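Local coordinates for type IV pilus biogenesis protein PilB (Streptococcus sanguinis, PDB 7B7P) that acts as a minor pilin of type IV pili with a direct role in adhesion, carrying a metal-binding von Willebrand factor A-like module, at residues G259-Q270 / Y350-G361. Residues are numbered along the deposited sequence; the frame is centred on the assembly and turned at random.
Sequences GDGLRYGMISLQ and YAGEVSKKFGLG
Gly259 and Ala351 meet backbone to backbone, their CA atoms 3.7 Å apart, where two neighbouring helices of the von Willebrand factor A-like α/β domain run nearly parallel (14°, axes 8.4 Å apart) on the same side of the central sheet. Because Gly259 has no side chain, the Tyr350 ring can come close: with CG anti to the backbone N (chi1 -178°), it lies obliquely across the Gly259-Asp260 peptide, CE2 3.5 Å from Asp260 N. Its hydroxyl reaches over one face of the Arg263 guanidinium, and hydrogen-bonds to Asp320 O. That guanidinium is held side-on, NE and NH2 both donating to Asp260 OD1, while NH1 bonds to Ser322 O. One turn on, Val354 presses CG1 onto Arg263 CA (3.5 Å) and slides past Leu262. Phe358 lies alongside Arg263 and Ile267, its ring oblique to both, with CE2 near Arg263 CG and CE1 3.9 Å from Ile267 CD1. Met266 packs CB against Phe358 CB (3.6 Å), and its extended chain carries SD past Gly359 CA and CE to Ser355 OG, itself hydrogen-bonded to Ile387 O. Gln270, bent at chi2 (-56°), brings OE1 to Gly361, just past the end of helix 341-358, and accepts a nearly straight bond from its N (3.3 Å), in the carbonyl plane on a lone pair.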
loop_
_atom_site.group_PDB
_atom_site.type_symbol
_atom_site.label_atom_id
_atom_site.label_comp_id
_atom_site.label_asym_id
_atom_site.label_seq_id
_atom_site.Cartn_x
_atom_site.Cartn_y
_atom_site.Cartn_z
ATOM N N GLY A 259 -3.888 8.248 18.756
ATOM C CA GLY A 259 -4.078 9.533 18.097
ATOM C C GLY A 259 -2.824 10.391 18.100
ATOM O O GLY A 259 -2.443 10.963 17.070
ATOM N N ASP A 260 -2.144 10.492 19.257
ATOM C CA ASP A 260 -0.953 11.342 19.283
ATOM C C ASP A 260 0.158 10.738 18.431
ATOM O O ASP A 260 0.856 11.461 17.708
ATOM C CB ASP A 260 -0.480 11.605 20.722
ATOM C CG ASP A 260 0.386 12.887 20.841
ATOM O OD1 ASP A 260 0.285 13.790 19.989
ATOM O OD2 ASP A 260 1.212 12.984 21.774
ATOM N N GLY A 261 0.323 9.411 18.477
ATOM C CA GLY A 261 1.311 8.792 17.619
ATOM C C GLY A 261 1.036 9.075 16.158
ATOM O O GLY A 261 1.954 9.392 15.387
ATOM N N LEU A 262 -0.242 8.981 15.766
ATOM C CA LEU A 262 -0.636 9.211 14.384
ATOM C C LEU A 262 -0.410 10.662 13.990
ATOM O O LEU A 262 -0.062 10.954 12.835
ATOM C CB LEU A 262 -2.107 8.818 14.191
ATOM C CG LEU A 262 -2.605 8.902 12.738
ATOM C CD1 LEU A 262 -1.939 7.827 11.852
ATOM C CD2 LEU A 262 -4.114 8.793 12.664
ATOM N N ARG A 263 -0.610 11.582 14.937
ATOM C CA ARG A 263 -0.358 12.992 14.665
ATOM C C ARG A 263 1.103 13.216 14.316
ATOM O O ARG A 263 1.422 13.858 13.307
ATOM C CB ARG A 263 -0.775 13.852 15.868
ATOM C CG ARG A 263 -0.472 15.347 15.687
ATOM C CD ARG A 263 -1.172 16.182 16.762
ATOM N NE ARG A 263 -0.661 15.941 18.120
ATOM C CZ ARG A 263 -0.434 16.922 18.997
ATOM N NH1 ARG A 263 -0.664 18.185 18.642
ATOM N NH2 ARG A 263 0.017 16.653 20.215
ATOM N N TYR A 264 2.014 12.694 15.143
ATOM C CA TYR A 264 3.433 12.850 14.835
ATOM C C TYR A 264 3.764 12.214 13.490
ATOM O O TYR A 264 4.436 12.825 12.653
ATOM C CB TYR A 264 4.279 12.229 15.930
ATOM C CG TYR A 264 4.468 13.096 17.167
ATOM C CD1 TYR A 264 3.375 13.649 17.828
ATOM C CD2 TYR A 264 5.738 13.318 17.697
ATOM C CE1 TYR A 264 3.537 14.405 18.966
ATOM C CE2 TYR A 264 5.913 14.079 18.838
ATOM C CZ TYR A 264 4.809 14.617 19.469
ATOM O OH TYR A 264 4.949 15.379 20.608
ATOM N N GLY A 265 3.257 11.000 13.252
ATOM C CA GLY A 265 3.504 10.344 11.982
ATOM C C GLY A 265 3.055 11.164 10.799
ATOM O O GLY A 265 3.827 11.409 9.871
ATOM N N MET A 266 1.801 11.629 10.822
ATOM C CA MET A 266 1.251 12.285 9.637
ATOM C C MET A 266 1.884 13.653 9.385
ATOM O O MET A 266 2.086 14.037 8.223
ATOM C CB MET A 266 -0.271 12.421 9.751
ATOM C CG MET A 266 -0.999 11.084 9.730
ATOM S SD MET A 266 -2.773 11.286 9.581
ATOM C CE MET A 266 -3.252 9.675 8.899
ATOM N N ILE A 267 2.165 14.431 10.437
ATOM C CA ILE A 267 2.736 15.746 10.150
ATOM C C ILE A 267 4.158 15.604 9.626
ATOM O O ILE A 267 4.556 16.319 8.701
ATOM C CB ILE A 267 2.665 16.710 11.355
ATOM C CG1 ILE A 267 3.058 18.119 10.891
ATOM C CG2 ILE A 267 3.577 16.309 12.469
ATOM C CD1 ILE A 267 2.579 19.236 11.817
ATOM N N SER A 268 4.933 14.653 10.159
ATOM C CA SER A 268 6.266 14.428 9.590
ATOM C C SER A 268 6.181 13.956 8.137
ATOM O O SER A 268 7.041 14.300 7.325
ATOM C CB SER A 268 7.058 13.436 10.441
ATOM O OG SER A 268 6.580 12.112 10.303
ATOM N N LEU A 269 5.129 13.224 7.775
ATOM C CA LEU A 269 4.955 12.824 6.381
ATOM C C LEU A 269 4.577 14.016 5.501
ATOM O O LEU A 269 4.966 14.084 4.322
ATOM C CB LEU A 269 3.889 11.729 6.279
ATOM C CG LEU A 269 4.273 10.290 6.618
ATOM C CD1 LEU A 269 3.011 9.437 6.514
ATOM C CD2 LEU A 269 5.378 9.752 5.678
ATOM N N GLN A 270 3.808 14.962 6.046
ATOM C CA GLN A 270 3.443 16.133 5.260
ATOM C C GLN A 270 4.672 16.913 4.802
ATOM O O GLN A 270 4.656 17.522 3.727
ATOM C CB GLN A 270 2.507 17.044 6.057
ATOM C CG GLN A 270 1.093 16.518 6.250
ATOM C CD GLN A 270 0.375 16.177 4.949
ATOM O OE1 GLN A 270 -0.524 15.328 4.937
ATOM N NE2 GLN A 270 0.729 16.858 3.866
ATOM N N TYR A 350 -10.112 10.631 18.823
ATOM C CA TYR A 350 -8.935 11.485 18.675
ATOM C C TYR A 350 -8.156 11.107 17.427
ATOM O O TYR A 350 -7.752 11.968 16.641
ATOM C CB TYR A 350 -8.053 11.366 19.923
ATOM C CG TYR A 350 -6.809 12.239 19.927
ATOM C CD1 TYR A 350 -6.808 13.461 19.294
ATOM C CD2 TYR A 350 -5.649 11.856 20.614
ATOM C CE1 TYR A 350 -5.716 14.270 19.298
ATOM C CE2 TYR A 350 -4.544 12.669 20.644
ATOM C CZ TYR A 350 -4.589 13.891 19.984
ATOM O OH TYR A 350 -3.505 14.735 19.976
ATOM N N ALA A 351 -7.942 9.805 17.231
ATOM C CA ALA A 351 -7.202 9.337 16.069
ATOM C C ALA A 351 -7.944 9.668 14.776
ATOM O O ALA A 351 -7.328 9.977 13.751
ATOM C CB ALA A 351 -6.954 7.835 16.204
ATOM N N GLY A 352 -9.271 9.614 14.800
ATOM C CA GLY A 352 -10.020 10.015 13.627
ATOM C C GLY A 352 -9.917 11.509 13.361
ATOM O O GLY A 352 -9.774 11.935 12.211
ATOM N N GLU A 353 -9.978 12.331 14.415
ATOM C CA GLU A 353 -9.817 13.771 14.194
ATOM C C GLU A 353 -8.429 14.080 13.654
ATOM O O GLU A 353 -8.288 14.895 12.739
ATOM C CB GLU A 353 -10.069 14.569 15.476
ATOM C CG GLU A 353 -11.493 14.564 15.925
ATOM C CD GLU A 353 -12.469 14.911 14.795
ATOM O OE1 GLU A 353 -12.372 16.023 14.241
ATOM O OE2 GLU A 353 -13.324 14.065 14.450
ATOM N N VAL A 354 -7.397 13.403 14.175
ATOM C CA VAL A 354 -6.045 13.622 13.668
ATOM C C VAL A 354 -5.963 13.257 12.191
ATOM O O VAL A 354 -5.385 13.992 11.381
ATOM C CB VAL A 354 -5.023 12.827 14.502
ATOM C CG1 VAL A 354 -3.706 12.739 13.756
ATOM C CG2 VAL A 354 -4.836 13.464 15.882
ATOM N N SER A 355 -6.575 12.136 11.813
ATOM C CA SER A 355 -6.517 11.686 10.425
ATOM C C SER A 355 -7.177 12.685 9.483
ATOM O O SER A 355 -6.662 12.957 8.393
ATOM C CB SER A 355 -7.189 10.314 10.290
ATOM O OG SER A 355 -7.003 9.811 8.974
ATOM N N LYS A 356 -8.312 13.243 9.884
ATOM C CA LYS A 356 -8.979 14.224 9.030
ATOM C C LYS A 356 -8.135 15.482 8.848
ATOM O O LYS A 356 -8.110 16.069 7.767
ATOM C CB LYS A 356 -10.345 14.571 9.608
ATOM C CG LYS A 356 -11.413 13.556 9.262
ATOM C CD LYS A 356 -12.347 13.329 10.417
ATOM C CE LYS A 356 -13.264 14.493 10.607
ATOM N NZ LYS A 356 -14.526 14.019 11.269
ATOM N N LYS A 357 -7.425 15.907 9.881
ATOM C CA LYS A 357 -6.654 17.132 9.741
ATOM C C LYS A 357 -5.318 16.913 9.028
ATOM O O LYS A 357 -4.908 17.759 8.224
ATOM C CB LYS A 357 -6.412 17.762 11.107
ATOM C CG LYS A 357 -5.671 19.080 11.011
ATOM C CD LYS A 357 -5.710 19.860 12.299
ATOM C CE LYS A 357 -5.130 21.274 12.096
ATOM N NZ LYS A 357 -5.296 22.057 13.343
ATOM N N PHE A 358 -4.626 15.803 9.298
ATOM C CA PHE A 358 -3.234 15.645 8.900
ATOM C C PHE A 358 -3.014 14.614 7.785
ATOM O O PHE A 358 -1.859 14.354 7.410
ATOM C CB PHE A 358 -2.395 15.263 10.130
ATOM C CG PHE A 358 -2.263 16.370 11.156
ATOM C CD1 PHE A 358 -1.385 17.426 10.946
ATOM C CD2 PHE A 358 -3.029 16.361 12.323
ATOM C CE1 PHE A 358 -1.257 18.447 11.882
ATOM C CE2 PHE A 358 -2.917 17.373 13.257
ATOM C CZ PHE A 358 -2.018 18.422 13.042
ATOM N N GLY A 359 -4.068 14.017 7.248
ATOM C CA GLY A 359 -3.865 12.881 6.369
ATOM C C GLY A 359 -3.975 13.142 4.880
ATOM O O GLY A 359 -4.078 12.187 4.105
ATOM N N LEU A 360 -3.913 14.414 4.465
ATOM C CA LEU A 360 -4.237 14.771 3.084
ATOM C C LEU A 360 -3.316 14.082 2.075
ATOM O O LEU A 360 -3.779 13.544 1.063
ATOM C CB LEU A 360 -4.184 16.287 2.893
ATOM C CG LEU A 360 -4.524 16.705 1.463
ATOM C CD1 LEU A 360 -5.944 16.311 1.097
ATOM C CD2 LEU A 360 -4.296 18.207 1.244
ATOM N N GLY A 361 -2.024 14.090 2.305
ATOM C CA GLY A 361 -1.295 13.489 1.201
ATOM C C GLY A 361 -1.112 11.980 1.232
ATOM O O GLY A 361 -0.349 11.437 0.423
#